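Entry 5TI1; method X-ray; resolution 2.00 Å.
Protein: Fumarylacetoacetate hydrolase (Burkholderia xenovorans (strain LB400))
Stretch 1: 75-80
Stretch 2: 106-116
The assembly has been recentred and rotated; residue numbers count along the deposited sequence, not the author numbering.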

# COMPACT_ATOMS: atom_id res chain seq x y z
N GLY B 75 -22.39 -18.23 25.27
CA GLY B 75 -23.63 -17.49 25.21
C GLY B 75 -23.65 -16.19 25.98
O GLY B 75 -24.73 -15.63 26.18
N LEU B 76 -22.50 -15.69 26.42
CA LEU B 76 -22.44 -14.43 27.16
C LEU B 76 -22.15 -13.23 26.28
O LEU B 76 -22.15 -12.10 26.77
CB LEU B 76 -21.39 -14.51 28.27
CG LEU B 76 -21.54 -15.56 29.37
CD1 LEU B 76 -20.81 -15.08 30.60
CD2 LEU B 76 -22.99 -15.85 29.69
N LEU B 77 -21.90 -13.45 24.99
CA LEU B 77 -21.51 -12.38 24.09
C LEU B 77 -22.09 -12.70 22.72
O LEU B 77 -21.91 -13.82 22.22
CB LEU B 77 -19.98 -12.27 24.02
CG LEU B 77 -19.32 -11.09 23.31
CD1 LEU B 77 -19.72 -9.78 23.97
CD2 LEU B 77 -17.81 -11.27 23.31
N SER B 78 -22.80 -11.75 22.13
CA SER B 78 -23.43 -11.98 20.84
C SER B 78 -23.14 -10.83 19.89
O SER B 78 -23.20 -9.66 20.28
CB SER B 78 -24.93 -12.14 20.98
OG SER B 78 -25.48 -10.90 21.33
N VAL B 79 -22.84 -11.18 18.64
CA VAL B 79 -22.72 -10.23 17.54
C VAL B 79 -23.65 -10.69 16.43
O VAL B 79 -24.10 -11.85 16.43
CB VAL B 79 -21.26 -10.12 17.02
CG1 VAL B 79 -20.42 -9.30 17.97
CG2 VAL B 79 -20.66 -11.51 16.84
N PRO B 80 -23.99 -9.81 15.48
CA PRO B 80 -24.84 -10.22 14.35
C PRO B 80 -24.31 -11.45 13.64
O PRO B 80 -23.10 -11.61 13.43
CB PRO B 80 -24.82 -8.98 13.44
CG PRO B 80 -24.70 -7.85 14.40
CD PRO B 80 -23.80 -8.34 15.51
N ARG B 106 -19.84 -1.14 19.75
CA ARG B 106 -20.37 -0.60 21.01
C ARG B 106 -21.17 -1.65 21.76
O ARG B 106 -21.05 -1.76 22.99
CB ARG B 106 -21.20 0.64 20.73
CG ARG B 106 -20.37 1.79 20.19
CD ARG B 106 -21.20 3.03 19.92
NE ARG B 106 -20.35 4.16 19.59
CZ ARG B 106 -20.78 5.39 19.34
NH1 ARG B 106 -22.09 5.66 19.36
NH2 ARG B 106 -19.92 6.36 19.06
N SER B 107 -21.99 -2.43 21.05
CA SER B 107 -22.67 -3.57 21.67
C SER B 107 -21.68 -4.47 22.41
O SER B 107 -21.86 -4.78 23.59
CB SER B 107 -23.42 -4.37 20.61
OG SER B 107 -24.05 -5.50 21.19
N VAL B 108 -20.61 -4.90 21.73
CA VAL B 108 -19.61 -5.74 22.37
C VAL B 108 -19.00 -5.03 23.58
O VAL B 108 -18.83 -5.63 24.65
CB VAL B 108 -18.53 -6.17 21.36
CG1 VAL B 108 -17.37 -6.84 22.08
CG2 VAL B 108 -19.12 -7.12 20.34
N ARG B 109 -18.68 -3.75 23.43
CA ARG B 109 -18.05 -3.02 24.52
C ARG B 109 -18.96 -2.93 25.74
O ARG B 109 -18.49 -3.06 26.88
CB ARG B 109 -17.65 -1.62 24.05
CG ARG B 109 -17.15 -0.78 25.18
CD ARG B 109 -16.82 0.62 24.76
NE ARG B 109 -16.46 1.39 25.93
CZ ARG B 109 -15.23 1.43 26.42
NH1 ARG B 109 -14.26 0.75 25.81
NH2 ARG B 109 -14.96 2.14 27.51
N VAL B 110 -20.25 -2.72 25.52
CA VAL B 110 -21.18 -2.63 26.65
C VAL B 110 -21.34 -3.99 27.33
O VAL B 110 -21.35 -4.08 28.56
CB VAL B 110 -22.54 -2.06 26.18
CG1 VAL B 110 -23.54 -2.09 27.31
CG2 VAL B 110 -22.36 -0.63 25.69
N GLN B 111 -21.49 -5.06 26.54
CA GLN B 111 -21.61 -6.39 27.12
C GLN B 111 -20.37 -6.73 27.96
O GLN B 111 -20.48 -7.19 29.10
CB GLN B 111 -21.82 -7.43 26.02
CG GLN B 111 -23.13 -7.29 25.25
CD GLN B 111 -23.22 -8.25 24.08
OE1 GLN B 111 -23.47 -9.44 24.26
NE2 GLN B 111 -23.00 -7.75 22.88
N LEU B 112 -19.19 -6.48 27.40
CA LEU B 112 -17.95 -6.80 28.10
C LEU B 112 -17.80 -5.98 29.37
O LEU B 112 -17.45 -6.51 30.43
CB LEU B 112 -16.76 -6.56 27.17
CG LEU B 112 -16.35 -7.75 26.30
CD1 LEU B 112 -15.24 -7.36 25.35
CD2 LEU B 112 -15.90 -8.91 27.18
N SER B 113 -18.06 -4.67 29.28
CA SER B 113 -17.97 -3.81 30.46
C SER B 113 -18.87 -4.31 31.58
O SER B 113 -18.45 -4.38 32.74
CB SER B 113 -18.33 -2.37 30.09
OG SER B 113 -18.07 -1.49 31.16
N ARG B 114 -20.11 -4.69 31.24
CA ARG B 114 -21.01 -5.28 32.22
C ARG B 114 -20.39 -6.52 32.85
O ARG B 114 -20.30 -6.64 34.08
CB ARG B 114 -22.36 -5.60 31.57
N LEU B 115 -19.92 -7.46 32.01
CA LEU B 115 -19.43 -8.74 32.51
C LEU B 115 -18.16 -8.58 33.34
O LEU B 115 -17.93 -9.38 34.26
CB LEU B 115 -19.17 -9.69 31.35
CG LEU B 115 -20.40 -10.30 30.67
CD1 LEU B 115 -20.03 -10.84 29.31
CD2 LEU B 115 -21.00 -11.40 31.54
N LEU B 116 -17.34 -7.59 33.05
CA LEU B 116 -16.12 -7.39 33.81
C LEU B 116 -16.32 -6.53 35.04
O LEU B 116 -15.40 -6.41 35.85
CB LEU B 116 -15.04 -6.76 32.93
CG LEU B 116 -14.53 -7.63 31.78
CD1 LEU B 116 -13.63 -6.81 30.88
CD2 LEU B 116 -13.79 -8.85 32.34

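A segment with no regular secondary structure, Leu76 to Val79, extended from Leu77 onward, lies against one face of a helix, and a single glutamine does most of the polar work between them. Gln111 directs its CA-to-CB bond toward the segment, and its side chain runs out through chi1 of -65° (m) and chi2 of 174° (t), so that its amide arrives beside the backbone of Ser78. The final angle, chi3 of 77°, turns the amide so that both of its ends meet that one residue: Ser78 N donates to Gln111 OE1 at 3.2 Å, and Gln111 NE2 donates to Ser78 O at 3.2 Å, the latter almost perfectly straight at 178°. A carboxamide suits this place because it carries a donor and an acceptor side by side, and an extended residue offers the complementary pair, its own N-H and C=O. The side chain thus pairs with both backbone groups of Ser78, much as a strand neighbour would; the helix backbone's own groups are engaged in the i to i+4 pattern, as in Gln111 N to Ser107 O at 3.0 Å. That same carbonyl, Ser107 O, also accepts a weak bond from Gln111 NE2 at 3.3 Å.

Around this polar centre the contact is apolar. Leu77, whose CA is nearest to that of Gln111, is buried and has the largest area covered by the other stretch, 76 Å². Its CA-to-CB bond points sideways, but chi1 of -171° (t) and chi2 of 61° (p) bring the end of the side chain nearer the helix. There Leu77 CD1 packs 3.8 Å from Gln111 CB and 4.2 Å from Val108 CG1, so the aliphatic base of the glutamine serves as a greasy surface while its tip is hydrogen-bonded. A branched, flexible leucine is well suited to reach the helix from a sideways start.

Val108 and Leu115 are seven residues, about two turns, apart, on the side of the helix that faces the segment, with Gln111 between them; so Val108 meets Leu77 and Val79 and Leu115 meets Leu76. Val108, with chi1 of 170° (t), places CG2 3.5 Å from Val79 CG1, a close fit between two compact beta-branched side chains that need little reach. Leu115 points toward the segment in the common m, t conformation; its CD2 lies 3.8 Å from Leu76 CD1, also an m, t leucine, while its CD1 lies 3.5 Å from Leu76 O. Long side chains on both partners let them meet here.

Gly75, just before this contact, touches nothing in the helix. It ends a preceding helix in a Schellman motif with phi of 86°, where a CB would be jammed against the carbonyl O of the residue before, so glycine is called for by the backbone alone. In all, 358 Å² is buried between the stretches.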